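Local atomic coordinates of ribonucleoside-diphosphate reductase subunit beta (PDB entry 4N83), a protein that probably forms the dimetal-binding beta subunit of a ribonucleotide reductase, which converts ribonucleoside diphosphates into deoxyribonucleotides, the precursors for DNA synthesis. Residues 164-169 with 247-252; 219-224 with 262-267; 255-260 with 268-273. One frame throughout, in Å; residues are numbered along the deposited sequence.

Contact 1 (164-169 with 247-252)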
ATOM      1  N   GLY A 164      18.618  15.003   6.928  1.00123.72           N
ATOM      2  CA  GLY A 164      17.467  15.894   6.847  1.00123.52           C
ATOM      3  C   GLY A 164      16.699  16.014   8.153  1.00121.82           C
ATOM      4  O   GLY A 164      16.270  17.107   8.516  1.00121.71           O
ATOM      5  N   PHE A 165      16.528  14.900   8.866  1.00120.03           N
ATOM      6  CA  PHE A 165      15.777  14.902  10.130  1.00118.56           C
ATOM      7  C   PHE A 165      16.429  15.743  11.236  1.00120.76           C
ATOM      8  O   PHE A 165      15.749  16.151  12.177  1.00119.74           O
ATOM      9  CB  PHE A 165      15.558  13.473  10.658  1.00116.45           C
ATOM     10  CG  PHE A 165      14.640  12.621   9.810  1.00114.80           C
ATOM     11  CD1 PHE A 165      13.500  13.153   9.212  1.00113.65           C
ATOM     12  CD2 PHE A 165      14.894  11.263   9.653  1.00113.49           C
ATOM     13  CE1 PHE A 165      12.658  12.356   8.452  1.00112.12           C
ATOM     14  CE2 PHE A 165      14.052  10.462   8.897  1.00111.80           C
ATOM     15  CZ  PHE A 165      12.933  11.010   8.297  1.00111.30           C
ATOM     16  N   PHE A 166      17.733  15.999  11.122  1.00123.32           N
ATOM     17  CA  PHE A 166      18.469  16.801  12.110  1.00124.81           C
ATOM     18  C   PHE A 166      17.867  18.195  12.334  1.00124.82           C
ATOM     19  O   PHE A 166      17.855  18.693  13.463  1.00124.04           O
ATOM     20  CB  PHE A 166      19.941  16.932  11.689  1.00127.20           C
ATOM     21  CG  PHE A 166      20.814  17.615  12.710  1.00129.30           C
ATOM     22  CD1 PHE A 166      21.506  16.876  13.661  1.00129.20           C
ATOM     23  CD2 PHE A 166      20.957  18.999  12.712  1.00131.12           C
ATOM     24  CE1 PHE A 166      22.315  17.500  14.597  1.00130.01           C
ATOM     25  CE2 PHE A 166      21.761  19.629  13.648  1.00131.69           C
ATOM     26  CZ  PHE A 166      22.441  18.879  14.591  1.00131.00           C
ATOM     27  N   THR A 167      17.375  18.817  11.264  1.00124.76           N
ATOM     28  CA  THR A 167      16.842  20.184  11.331  1.00124.92           C
ATOM     29  C   THR A 167      15.518  20.298  12.112  1.00123.13           C
ATOM     30  O   THR A 167      15.448  21.062  13.074  1.00122.76           O
ATOM     31  CB  THR A 167      16.701  20.805   9.922  1.00125.99           C
ATOM     32  OG1 THR A 167      17.947  20.691   9.223  1.00127.65           O
ATOM     33  CG2 THR A 167      16.310  22.276  10.008  1.00126.84           C
ATOM     34  N   PRO A 168      14.465  19.553  11.708  1.00121.23           N
ATOM     35  CA  PRO A 168      13.203  19.649  12.455  1.00120.27           C
ATOM     36  C   PRO A 168      13.284  19.116  13.889  1.00119.15           C
ATOM     37  O   PRO A 168      12.560  19.598  14.761  1.00118.42           O
ATOM     38  CB  PRO A 168      12.234  18.800  11.623  1.00119.54           C
ATOM     39  CG  PRO A 168      13.105  17.858  10.870  1.00119.58           C
ATOM     40  CD  PRO A 168      14.338  18.646  10.553  1.00120.68           C
ATOM     41  N   LEU A 169      14.151  18.130  14.121  1.00118.54           N
ATOM     42  CA  LEU A 169      14.407  17.622  15.473  1.00118.50           C
ATOM     43  C   LEU A 169      15.122  18.665  16.340  1.00119.11           C
ATOM     44  O   LEU A 169      14.911  18.716  17.554  1.00118.51           O
ATOM     45  CB  LEU A 169      15.238  16.333  15.422  1.00118.45           C
ATOM     46  CG  LEU A 169      14.558  15.084  14.850  1.00117.11           C
ATOM     47  CD1 LEU A 169      15.581  13.982  14.614  1.00116.74           C
ATOM     48  CD2 LEU A 169      13.446  14.591  15.764  1.00116.25           C
ATOM     49  N   GLU A 247      29.308  20.110  11.376  1.00130.47           N
ATOM     50  CA  GLU A 247      29.980  19.071  12.158  1.00131.39           C
ATOM     51  C   GLU A 247      29.030  18.305  13.082  1.00130.89           C
ATOM     52  O   GLU A 247      29.324  17.175  13.471  1.00130.07           O
ATOM     53  CB  GLU A 247      31.131  19.674  12.972  1.00132.85           C
ATOM     54  CG  GLU A 247      32.258  20.251  12.124  1.00135.18           C
ATOM     55  CD  GLU A 247      32.937  19.216  11.242  1.00135.85           C
ATOM     56  OE1 GLU A 247      32.959  18.023  11.613  1.00135.22           O
ATOM     57  OE2 GLU A 247      33.454  19.599  10.171  1.00137.08           O
ATOM     58  N   GLU A 248      27.899  18.917  13.432  1.00131.98           N
ATOM     59  CA  GLU A 248      26.879  18.250  14.247  1.00131.85           C
ATOM     60  C   GLU A 248      26.077  17.231  13.434  1.00132.29           C
ATOM     61  O   GLU A 248      25.711  16.174  13.952  1.00131.95           O
ATOM     62  CB  GLU A 248      25.930  19.274  14.873  1.00131.49           C
ATOM     63  CG  GLU A 248      26.578  20.165  15.918  1.00132.63           C
ATOM     64  CD  GLU A 248      25.593  21.124  16.556  1.00132.10           C
ATOM     65  OE1 GLU A 248      25.481  21.124  17.800  1.00131.24           O
ATOM     66  OE2 GLU A 248      24.922  21.872  15.813  1.00132.62           O
ATOM     67  N   VAL A 249      25.798  17.559  12.173  1.00134.17           N
ATOM     68  CA  VAL A 249      25.090  16.645  11.266  1.00133.54           C
ATOM     69  C   VAL A 249      25.973  15.440  10.928  1.00133.74           C
ATOM     70  O   VAL A 249      25.478  14.320  10.786  1.00132.83           O
ATOM     71  CB  VAL A 249      24.647  17.358   9.964  1.00133.99           C
ATOM     72  CG1 VAL A 249      24.067  16.364   8.963  1.00133.07           C
ATOM     73  CG2 VAL A 249      23.629  18.447  10.271  1.00133.76           C
ATOM     74  N   LYS A 250      27.276  15.681  10.800  1.00135.02           N
ATOM     75  CA  LYS A 250      28.249  14.607  10.597  1.00134.76           C
ATOM     76  C   LYS A 250      28.298  13.665  11.803  1.00133.50           C
ATOM     77  O   LYS A 250      28.429  12.451  11.641  1.00133.31           O
ATOM     78  CB  LYS A 250      29.638  15.189  10.317  1.00136.39           C
ATOM     79  CG  LYS A 250      29.757  15.850   8.953  1.00137.38           C
ATOM     80  CD  LYS A 250      31.053  16.630   8.814  1.00139.18           C
ATOM     81  CE  LYS A 250      31.209  17.194   7.411  1.00140.14           C
ATOM     82  NZ  LYS A 250      32.483  17.946   7.252  1.00142.53           N
ATOM     83  N   THR A 251      28.188  14.230  13.005  1.00132.86           N
ATOM     84  CA  THR A 251      28.110  13.442  14.239  1.00131.01           C
ATOM     85  C   THR A 251      26.816  12.622  14.282  1.00129.87           C
ATOM     86  O   THR A 251      26.806  11.491  14.769  1.00129.42           O
ATOM     87  CB  THR A 251      28.164  14.346  15.491  1.00129.98           C
ATOM     88  OG1 THR A 251      29.210  15.316  15.347  1.00129.81           O
ATOM     89  CG2 THR A 251      28.415  13.524  16.750  1.00129.13           C
ATOM     90  N   PHE A 252      25.734  13.207  13.772  1.00130.15           N
ATOM     91  CA  PHE A 252      24.424  12.557  13.736  1.00129.29           C
ATOM     92  C   PHE A 252      24.373  11.453  12.676  1.00128.74           C
ATOM     93  O   PHE A 252      23.714  10.429  12.873  1.00126.21           O
ATOM     94  CB  PHE A 252      23.338  13.612  13.473  1.00129.97           C
ATOM     95  CG  PHE A 252      21.936  13.169  13.816  1.00129.96           C
ATOM     96  CD1 PHE A 252      21.640  12.624  15.060  1.00129.75           C
ATOM     97  CD2 PHE A 252      20.900  13.345  12.905  1.00130.32           C
ATOM     98  CE1 PHE A 252      20.346  12.233  15.375  1.00128.90           C
ATOM     99  CE2 PHE A 252      19.605  12.962  13.217  1.00128.87           C
ATOM    100  CZ  PHE A 252      19.327  12.407  14.453  1.00128.15           C
TER

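Contact 2 (219-224 with 262-267)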
ATOM      1  N   GLU A 219      31.729  -7.034   2.280  1.00122.86           N
ATOM      2  CA  GLU A 219      32.659  -6.184   1.535  1.00124.89           C
ATOM      3  C   GLU A 219      31.896  -5.190   0.656  1.00125.82           C
ATOM      4  O   GLU A 219      32.238  -4.009   0.609  1.00127.01           O
ATOM      5  CB  GLU A 219      33.603  -7.034   0.677  1.00126.63           C
ATOM      6  CG  GLU A 219      34.786  -6.268   0.101  1.00128.05           C
ATOM      7  CD  GLU A 219      35.697  -7.132  -0.753  1.00129.55           C
ATOM      8  OE1 GLU A 219      35.388  -8.325  -0.957  1.00128.70           O
ATOM      9  OE2 GLU A 219      36.730  -6.613  -1.225  1.00131.06           O
ATOM     10  N   TRP A 220      30.861  -5.675  -0.029  1.00125.94           N
ATOM     11  CA  TRP A 220      30.000  -4.821  -0.853  1.00126.19           C
ATOM     12  C   TRP A 220      29.154  -3.874   0.007  1.00124.42           C
ATOM     13  O   TRP A 220      28.752  -2.802  -0.449  1.00123.40           O
ATOM     14  CB  TRP A 220      29.090  -5.681  -1.741  1.00126.16           C
ATOM     15  CG  TRP A 220      28.361  -4.905  -2.804  1.00126.34           C
ATOM     16  CD1 TRP A 220      28.805  -4.618  -4.063  1.00128.14           C
ATOM     17  CD2 TRP A 220      27.057  -4.320  -2.697  1.00124.63           C
ATOM     18  NE1 TRP A 220      27.861  -3.890  -4.745  1.00127.47           N
ATOM     19  CE2 TRP A 220      26.778  -3.693  -3.930  1.00125.48           C
ATOM     20  CE3 TRP A 220      26.099  -4.264  -1.677  1.00122.21           C
ATOM     21  CZ2 TRP A 220      25.579  -3.018  -4.172  1.00124.67           C
ATOM     22  CZ3 TRP A 220      24.907  -3.593  -1.918  1.00120.94           C
ATOM     23  CH2 TRP A 220      24.659  -2.978  -3.156  1.00122.20           C
ATOM     24  N   MET A 221      28.895  -4.278   1.249  1.00124.25           N
ATOM     25  CA  MET A 221      28.095  -3.490   2.184  1.00124.03           C
ATOM     26  C   MET A 221      28.827  -2.229   2.646  1.00124.45           C
ATOM     27  O   MET A 221      28.313  -1.119   2.495  1.00123.13           O
ATOM     28  CB  MET A 221      27.715  -4.353   3.392  1.00123.63           C
ATOM     29  CG  MET A 221      26.816  -3.674   4.409  1.00122.20           C
ATOM     30  SD  MET A 221      26.036  -4.859   5.524  1.00119.99           S
ATOM     31  CE  MET A 221      25.398  -3.749   6.774  1.00118.76           C
ATOM     32  N   TYR A 222      30.021  -2.405   3.206  1.00126.42           N
ATOM     33  CA  TYR A 222      30.809  -1.276   3.711  1.00128.26           C
ATOM     34  C   TYR A 222      31.341  -0.384   2.586  1.00130.41           C
ATOM     35  O   TYR A 222      31.497   0.822   2.778  1.00130.50           O
ATOM     36  CB  TYR A 222      31.955  -1.759   4.608  1.00130.00           C
ATOM     37  CG  TYR A 222      31.487  -2.293   5.947  1.00129.03           C
ATOM     38  CD1 TYR A 222      31.009  -1.432   6.934  1.00127.86           C
ATOM     39  CD2 TYR A 222      31.520  -3.656   6.230  1.00129.30           C
ATOM     40  CE1 TYR A 222      30.578  -1.914   8.160  1.00126.90           C
ATOM     41  CE2 TYR A 222      31.092  -4.149   7.452  1.00127.81           C
ATOM     42  CZ  TYR A 222      30.624  -3.274   8.413  1.00126.89           C
ATOM     43  OH  TYR A 222      30.198  -3.762   9.627  1.00126.18           O
ATOM     44  N   ASP A 223      31.610  -0.971   1.420  1.00132.71           N
ATOM     45  CA  ASP A 223      31.961  -0.194   0.223  1.00135.11           C
ATOM     46  C   ASP A 223      30.837   0.775  -0.146  1.00134.66           C
ATOM     47  O   ASP A 223      31.094   1.926  -0.501  1.00134.98           O
ATOM     48  CB  ASP A 223      32.257  -1.114  -0.970  1.00136.68           C
ATOM     49  CG  ASP A 223      33.658  -1.703  -0.929  1.00138.87           C
ATOM     50  OD1 ASP A 223      34.165  -2.089  -2.004  1.00140.53           O
ATOM     51  OD2 ASP A 223      34.253  -1.784   0.167  1.00138.60           O
ATOM     52  N   LEU A 224      29.597   0.298  -0.061  1.00133.84           N
ATOM     53  CA  LEU A 224      28.422   1.133  -0.303  1.00133.34           C
ATOM     54  C   LEU A 224      28.199   2.121   0.846  1.00132.03           C
ATOM     55  O   LEU A 224      27.694   3.223   0.632  1.00131.37           O
ATOM     56  CB  LEU A 224      27.175   0.261  -0.490  1.00132.49           C
ATOM     57  CG  LEU A 224      25.929   0.947  -1.059  1.00132.16           C
ATOM     58  CD1 LEU A 224      26.106   1.261  -2.538  1.00134.15           C
ATOM     59  CD2 LEU A 224      24.696   0.082  -0.847  1.00130.41           C
ATOM     60  N   MET A 262      22.973  -2.157  12.858  1.00107.37           N
ATOM     61  CA  MET A 262      22.385  -2.981  13.914  1.00105.23           C
ATOM     62  C   MET A 262      21.099  -3.678  13.467  1.00102.16           C
ATOM     63  O   MET A 262      20.826  -4.803  13.886  1.00101.09           O
ATOM     64  CB  MET A 262      22.117  -2.135  15.162  1.00105.86           C
ATOM     65  CG  MET A 262      21.727  -2.949  16.388  1.00105.67           C
ATOM     66  SD  MET A 262      22.206  -2.164  17.938  1.00106.62           S
ATOM     67  CE  MET A 262      23.987  -2.373  17.895  1.00107.65           C
ATOM     68  N   ASN A 263      20.315  -3.010  12.622  1.00 99.76           N
ATOM     69  CA  ASN A 263      19.113  -3.618  12.049  1.00 97.55           C
ATOM     70  C   ASN A 263      19.456  -4.759  11.094  1.00 98.17           C
ATOM     71  O   ASN A 263      18.783  -5.790  11.091  1.00 97.40           O
ATOM     72  CB  ASN A 263      18.263  -2.573  11.317  1.00 96.44           C
ATOM     73  CG  ASN A 263      17.629  -1.560  12.255  1.00 95.15           C
ATOM     74  OD1 ASN A 263      17.450  -0.399  11.892  1.00 95.08           O
ATOM     75  ND2 ASN A 263      17.281  -1.994  13.461  1.00 94.57           N
ATOM     76  N   LEU A 264      20.507  -4.575  10.298  1.00 99.20           N
ATOM     77  CA  LEU A 264      20.951  -5.598   9.343  1.00100.06           C
ATOM     78  C   LEU A 264      21.752  -6.730  10.002  1.00100.22           C
ATOM     79  O   LEU A 264      22.169  -7.669   9.323  1.00100.15           O
ATOM     80  CB  LEU A 264      21.770  -4.955   8.218  1.00101.72           C
ATOM     81  CG  LEU A 264      20.971  -4.073   7.249  1.00101.92           C
ATOM     82  CD1 LEU A 264      21.875  -3.100   6.508  1.00103.45           C
ATOM     83  CD2 LEU A 264      20.185  -4.924   6.262  1.00101.86           C
ATOM     84  N   GLY A 265      21.966  -6.640  11.313  1.00100.12           N
ATOM     85  CA  GLY A 265      22.639  -7.696  12.069  1.00101.00           C
ATOM     86  C   GLY A 265      24.151  -7.567  12.078  1.00103.37           C
ATOM     87  O   GLY A 265      24.859  -8.556  12.274  1.00104.06           O
ATOM     88  N   GLN A 266      24.643  -6.347  11.870  1.00105.06           N
ATOM     89  CA  GLN A 266      26.076  -6.070  11.876  1.00107.28           C
ATOM     90  C   GLN A 266      26.446  -5.184  13.060  1.00107.32           C
ATOM     91  O   GLN A 266      25.579  -4.606  13.718  1.00106.21           O
ATOM     92  CB  GLN A 266      26.496  -5.401  10.563  1.00108.87           C
ATOM     93  CG  GLN A 266      26.455  -6.324   9.352  1.00110.26           C
ATOM     94  CD  GLN A 266      27.384  -7.523   9.471  1.00111.61           C
ATOM     95  OE1 GLN A 266      27.071  -8.612   8.990  1.00112.60           O
ATOM     96  NE2 GLN A 266      28.530  -7.329  10.115  1.00112.16           N
ATOM     97  N   ASP A 267      27.746  -5.081  13.314  1.00108.91           N
ATOM     98  CA  ASP A 267      28.261  -4.373  14.482  1.00109.10           C
ATOM     99  C   ASP A 267      28.355  -2.869  14.217  1.00110.18           C
ATOM    100  O   ASP A 267      28.535  -2.455  13.070  1.00109.89           O
ATOM    101  CB  ASP A 267      29.633  -4.935  14.863  1.00109.97           C
ATOM    102  CG  ASP A 267      29.594  -6.429  15.138  1.00109.07           C
ATOM    103  OD1 ASP A 267      28.773  -6.860  15.973  1.00107.22           O
ATOM    104  OD2 ASP A 267      30.383  -7.173  14.519  1.00110.20           O
TER

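Contact 3 (255-260 with 268-273)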
ATOM      1  N   TYR A 255      26.267   8.369  13.882  1.00124.21           N
ATOM      2  CA  TYR A 255      25.484   7.738  14.946  1.00121.84           C
ATOM      3  C   TYR A 255      24.406   6.807  14.386  1.00118.52           C
ATOM      4  O   TYR A 255      24.322   5.644  14.779  1.00118.12           O
ATOM      5  CB  TYR A 255      24.852   8.813  15.842  1.00122.20           C
ATOM      6  CG  TYR A 255      23.845   8.289  16.844  1.00121.61           C
ATOM      7  CD1 TYR A 255      24.205   7.329  17.786  1.00121.71           C
ATOM      8  CD2 TYR A 255      22.535   8.761  16.856  1.00121.01           C
ATOM      9  CE1 TYR A 255      23.288   6.848  18.706  1.00120.76           C
ATOM     10  CE2 TYR A 255      21.610   8.287  17.772  1.00120.16           C
ATOM     11  CZ  TYR A 255      21.992   7.331  18.695  1.00119.88           C
ATOM     12  OH  TYR A 255      21.077   6.858  19.605  1.00118.27           O
ATOM     13  N   ASN A 256      23.593   7.324  13.468  1.00116.10           N
ATOM     14  CA  ASN A 256      22.505   6.546  12.868  1.00113.30           C
ATOM     15  C   ASN A 256      22.969   5.486  11.866  1.00113.49           C
ATOM     16  O   ASN A 256      22.210   4.575  11.534  1.00112.67           O
ATOM     17  CB  ASN A 256      21.487   7.477  12.202  1.00111.89           C
ATOM     18  CG  ASN A 256      20.622   8.209  13.210  1.00110.20           C
ATOM     19  OD1 ASN A 256      20.018   7.590  14.087  1.00108.05           O
ATOM     20  ND2 ASN A 256      20.549   9.527  13.087  1.00110.36           N
ATOM     21  N   ALA A 257      24.206   5.607  11.384  1.00114.92           N
ATOM     22  CA  ALA A 257      24.808   4.584  10.526  1.00115.53           C
ATOM     23  C   ALA A 257      24.933   3.256  11.269  1.00114.71           C
ATOM     24  O   ALA A 257      24.808   2.185  10.672  1.00113.75           O
ATOM     25  CB  ALA A 257      26.174   5.042  10.034  1.00117.55           C
ATOM     26  N   ASN A 258      25.174   3.340  12.576  1.00114.67           N
ATOM     27  CA  ASN A 258      25.292   2.161  13.431  1.00114.44           C
ATOM     28  C   ASN A 258      23.954   1.450  13.635  1.00112.58           C
ATOM     29  O   ASN A 258      23.912   0.225  13.765  1.00111.66           O
ATOM     30  CB  ASN A 258      25.881   2.555  14.788  1.00115.04           C
ATOM     31  CG  ASN A 258      27.242   3.223  14.663  1.00117.36           C
ATOM     32  OD1 ASN A 258      28.034   2.882  13.783  1.00118.64           O
ATOM     33  ND2 ASN A 258      27.518   4.181  15.543  1.00118.21           N
ATOM     34  N   LYS A 259      22.869   2.221  13.669  1.00111.24           N
ATOM     35  CA  LYS A 259      21.522   1.659  13.791  1.00109.52           C
ATOM     36  C   LYS A 259      21.114   0.914  12.521  1.00109.98           C
ATOM     37  O   LYS A 259      20.455  -0.124  12.592  1.00108.96           O
ATOM     38  CB  LYS A 259      20.504   2.757  14.112  1.00108.41           C
ATOM     39  CG  LYS A 259      20.682   3.362  15.496  1.00107.95           C
ATOM     40  CD  LYS A 259      19.599   4.379  15.813  1.00106.84           C
ATOM     41  CE  LYS A 259      19.722   4.876  17.245  1.00106.24           C
ATOM     42  NZ  LYS A 259      18.788   5.998  17.537  1.00105.51           N
ATOM     43  N   ALA A 260      21.509   1.449  11.367  1.00111.03           N
ATOM     44  CA  ALA A 260      21.310   0.770  10.085  1.00110.87           C
ATOM     45  C   ALA A 260      22.096  -0.541  10.048  1.00111.05           C
ATOM     46  O   ALA A 260      21.615  -1.551   9.532  1.00109.77           O
ATOM     47  CB  ALA A 260      21.730   1.672   8.935  1.00111.92           C
ATOM     48  N   PRO A 268      28.231  -2.045  15.277  1.00111.05           N
ATOM     49  CA  PRO A 268      28.301  -0.589  15.128  1.00111.68           C
ATOM     50  C   PRO A 268      29.709  -0.107  14.777  1.00113.59           C
ATOM     51  O   PRO A 268      30.659  -0.389  15.510  1.00114.58           O
ATOM     52  CB  PRO A 268      27.876  -0.073  16.507  1.00110.72           C
ATOM     53  CG  PRO A 268      28.230  -1.171  17.447  1.00110.35           C
ATOM     54  CD  PRO A 268      28.015  -2.443  16.681  1.00110.07           C
ATOM     55  N   LEU A 269      29.830   0.620  13.668  1.00114.29           N
ATOM     56  CA  LEU A 269      31.133   0.990  13.115  1.00116.08           C
ATOM     57  C   LEU A 269      31.771   2.167  13.855  1.00116.94           C
ATOM     58  O   LEU A 269      32.896   2.061  14.344  1.00118.65           O
ATOM     59  CB  LEU A 269      30.996   1.317  11.622  1.00116.44           C
ATOM     60  CG  LEU A 269      32.278   1.323  10.785  1.00118.28           C
ATOM     61  CD1 LEU A 269      32.851  -0.081  10.654  1.00118.90           C
ATOM     62  CD2 LEU A 269      32.008   1.917   9.411  1.00118.67           C
ATOM     63  N   PHE A 270      31.046   3.280  13.941  1.00115.99           N
ATOM     64  CA  PHE A 270      31.589   4.525  14.496  1.00116.52           C
ATOM     65  C   PHE A 270      31.505   4.569  16.024  1.00115.56           C
ATOM     66  O   PHE A 270      30.679   3.879  16.620  1.00112.83           O
ATOM     67  CB  PHE A 270      30.855   5.728  13.899  1.00116.32           C
ATOM     68  CG  PHE A 270      30.998   5.844  12.409  1.00117.49           C
ATOM     69  CD1 PHE A 270      30.066   5.259  11.561  1.00116.47           C
ATOM     70  CD2 PHE A 270      32.068   6.532  11.852  1.00119.54           C
ATOM     71  CE1 PHE A 270      30.197   5.361  10.185  1.00117.66           C
ATOM     72  CE2 PHE A 270      32.204   6.638  10.477  1.00120.72           C
ATOM     73  CZ  PHE A 270      31.266   6.053   9.643  1.00120.00           C
ATOM     74  N   PRO A 271      32.366   5.387  16.664  1.00117.37           N
ATOM     75  CA  PRO A 271      32.344   5.547  18.120  1.00117.53           C
ATOM     76  C   PRO A 271      31.351   6.603  18.629  1.00116.76           C
ATOM     77  O   PRO A 271      31.213   6.773  19.843  1.00115.24           O
ATOM     78  CB  PRO A 271      33.778   5.979  18.433  1.00119.73           C
ATOM     79  CG  PRO A 271      34.196   6.750  17.230  1.00120.79           C
ATOM     80  CD  PRO A 271      33.478   6.143  16.052  1.00119.51           C
ATOM     81  N   ASP A 272      30.671   7.298  17.717  1.00117.04           N
ATOM     82  CA  ASP A 272      29.734   8.362  18.091  1.00116.63           C
ATOM     83  C   ASP A 272      28.474   7.794  18.742  1.00114.70           C
ATOM     84  O   ASP A 272      27.661   7.152  18.077  1.00113.89           O
ATOM     85  CB  ASP A 272      29.345   9.197  16.866  1.00116.98           C
ATOM     86  CG  ASP A 272      30.518   9.956  16.275  1.00119.32           C
ATOM     87  OD1 ASP A 272      30.276  10.913  15.508  1.00119.58           O
ATOM     88  OD2 ASP A 272      31.679   9.601  16.570  1.00121.05           O
ATOM     89  N   SER A 273      28.325   8.039  20.042  1.00114.03           N
ATOM     90  CA  SER A 273      27.161   7.585  20.802  1.00111.31           C
ATOM     91  C   SER A 273      26.093   8.684  20.840  1.00110.23           C
ATOM     92  O   SER A 273      26.166   9.653  20.081  1.00110.55           O
ATOM     93  CB  SER A 273      27.588   7.199  22.221  1.00110.99           C
ATOM     94  OG  SER A 273      26.538   6.545  22.911  1.00109.64           O
TER

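Contact 1 (164-169 with 247-252)
The Phe166 ring has Val249 CG2 over one face and Phe252 CG at its edge, in the ring plane. The methyl group makes a CH-pi contact, 3.9 Å from the centroid of the Phe166 ring and displaced toward the rim. Phe166 in turn points its edge at the face of Phe252, an offset edge-to-face pair with planes at 64°; its rim atom CD1 lies 3.7 Å from Phe252 CD2. Phe166 CG is anti to the backbone N (chi1 -174°), and from there the ring reaches the opposite helix, where CZ meets Glu248 CB at 3.5 Å. The Glu248 carboxylate has its main partner outside, OE1 being hydrogen-bonded to Asn278. Leu169 adds CD1 at 4.1 Å from Phe252 CZ, the two side chains crossing at about a right angle. Val281 and Ile285 of helix 279-285 pack against the same group, Val281 on Phe166 and Leu169, Ile285 on Leu169 and Phe252. With no hydrogen bond across it, this is a buried apolar junction between helices 162-173 and 246-263, whose local axes pass 10.1 Å apart at 114°, a steep helix crossing within the all-helical, ferritin-related fold of the reductase small subunit.

Contact 2 (219-224 with 262-267)
A Schellman motif ends helix 246-263 and sets Leu264 and Gln266, the residues before and after its glycine, against Met221 and Tyr222 of helix 211-240. Gly265 takes the positive phi of the motif, 87°, where a CB would collide with the carbonyl O of Leu264, so the position calls for glycine; it turns the chain out of the helix so that the Gln266 side chain also starts toward helix 211-240. Met221 makes the largest single contribution. Its CG is anti to the backbone N (chi1 -177°) and the chain stays extended beyond it, delivering the terminal methyl to the helix end. There CE touches Leu264 CD1 at 3.6 Å and Gln266 CG at 3.8 Å. Met221 and Leu264 lie alongside each other, running in opposite senses, whereas Gln266, bent within its own chain, crosses the methionine obliquely and also brings CG to 4.1 Å from Met221 SD. Tyr222 approaches with its hydroxyl: OH lies 4.0 Å from Gln266 NE2 and 4.0 Å from Asp267 O, both too long for hydrogen bonds. The tyrosine ring and the glutamine amide stand nearly perpendicular, planes 83° apart. No hydrogen bond joins the two segments, so the contact rests on van der Waals packing, buried at Met221 and Leu264 and more open toward Asp267. The Leu264 side chain lies about 12 Å from a bound manganese ion. Leu261, three residues before Leu264, packs on Met221, Tyr222 and Gln266 alike. The contact thus lies between helix 211-240 and the end of helix 246-263, with Phe155 and Val154 of helix 148-160 packing on Met221 and Leu264, and Phe202 and Phe206 of helix 178-206 on Leu264 and Gln266, respectively.

Contact 3 (255-260 with 268-273)
Asn258 grips the backbone of residues 269-270 through its side-chain amide. OD1 accepts two N-H groups: Phe270 N at 3.0 Å, the straighter bond with an angle of 155° at the hydrogen, and Leu269 N at 2.9 Å, a weak bond bent to 120°. ND2 gives a further weak bond to Phe270 O at 3.4 Å, so both backbone polar groups of Phe270 are engaged by one buried amide. Asn258 CG lies anti to the carbonyl carbon (chi1 -58°), and from there the amide meets the loop backbone. Asn258 CB rests 3.7 Å from Pro268 CB. Beside these bonds, Ala257 CB touches Phe270 CE1 at 4.0 Å, and Phe270 has Asn258 OD1 near the plane of its ring, at the edge. Farther along, Asp272 O sits at the edge of the Tyr255 ring, 3.5 Å from CD1. The other polar ends have partners of their own: Asp272 OD1 forms a salt bridge with Arg254 NE, and Tyr255 OH accepts a weak bond from Lys259 NZ at 3.2 Å. Pro268 lies by Asn258 and Asp272 by Tyr255, so the irregular segment doubles back along the helix it has just left. In the connection from helix 246-263 to helix 279-285, a buried asparagine on the helix thus pairs its amide with the backbone of an irregular returning loop, bonding the Phe270 N-H and, weakly, its C=O.

How the contacts relate
Helix 246-263 takes part in all three contacts. Contact 1 uses its first turns, contact 3 its middle and contact 2 its end, and contacts 1 and 2 lie about 22 Å apart between centres, without touching. Contact 3 bridges the gap: it meets contact 1 where Thr251 packs on Asp272, and contact 2 where Leu269 packs on Tyr222. Along the chain, contact 1 closes before contact 3 opens, whereas contact 2 interleaves with both, the helix end and turn at 262-267 running straight into 268-273. Helix 246-263 is thus packed against helices 162-173 and 211-240 and against its own return loop, an arrangement that ties it into the helical bundle that holds the manganese ions.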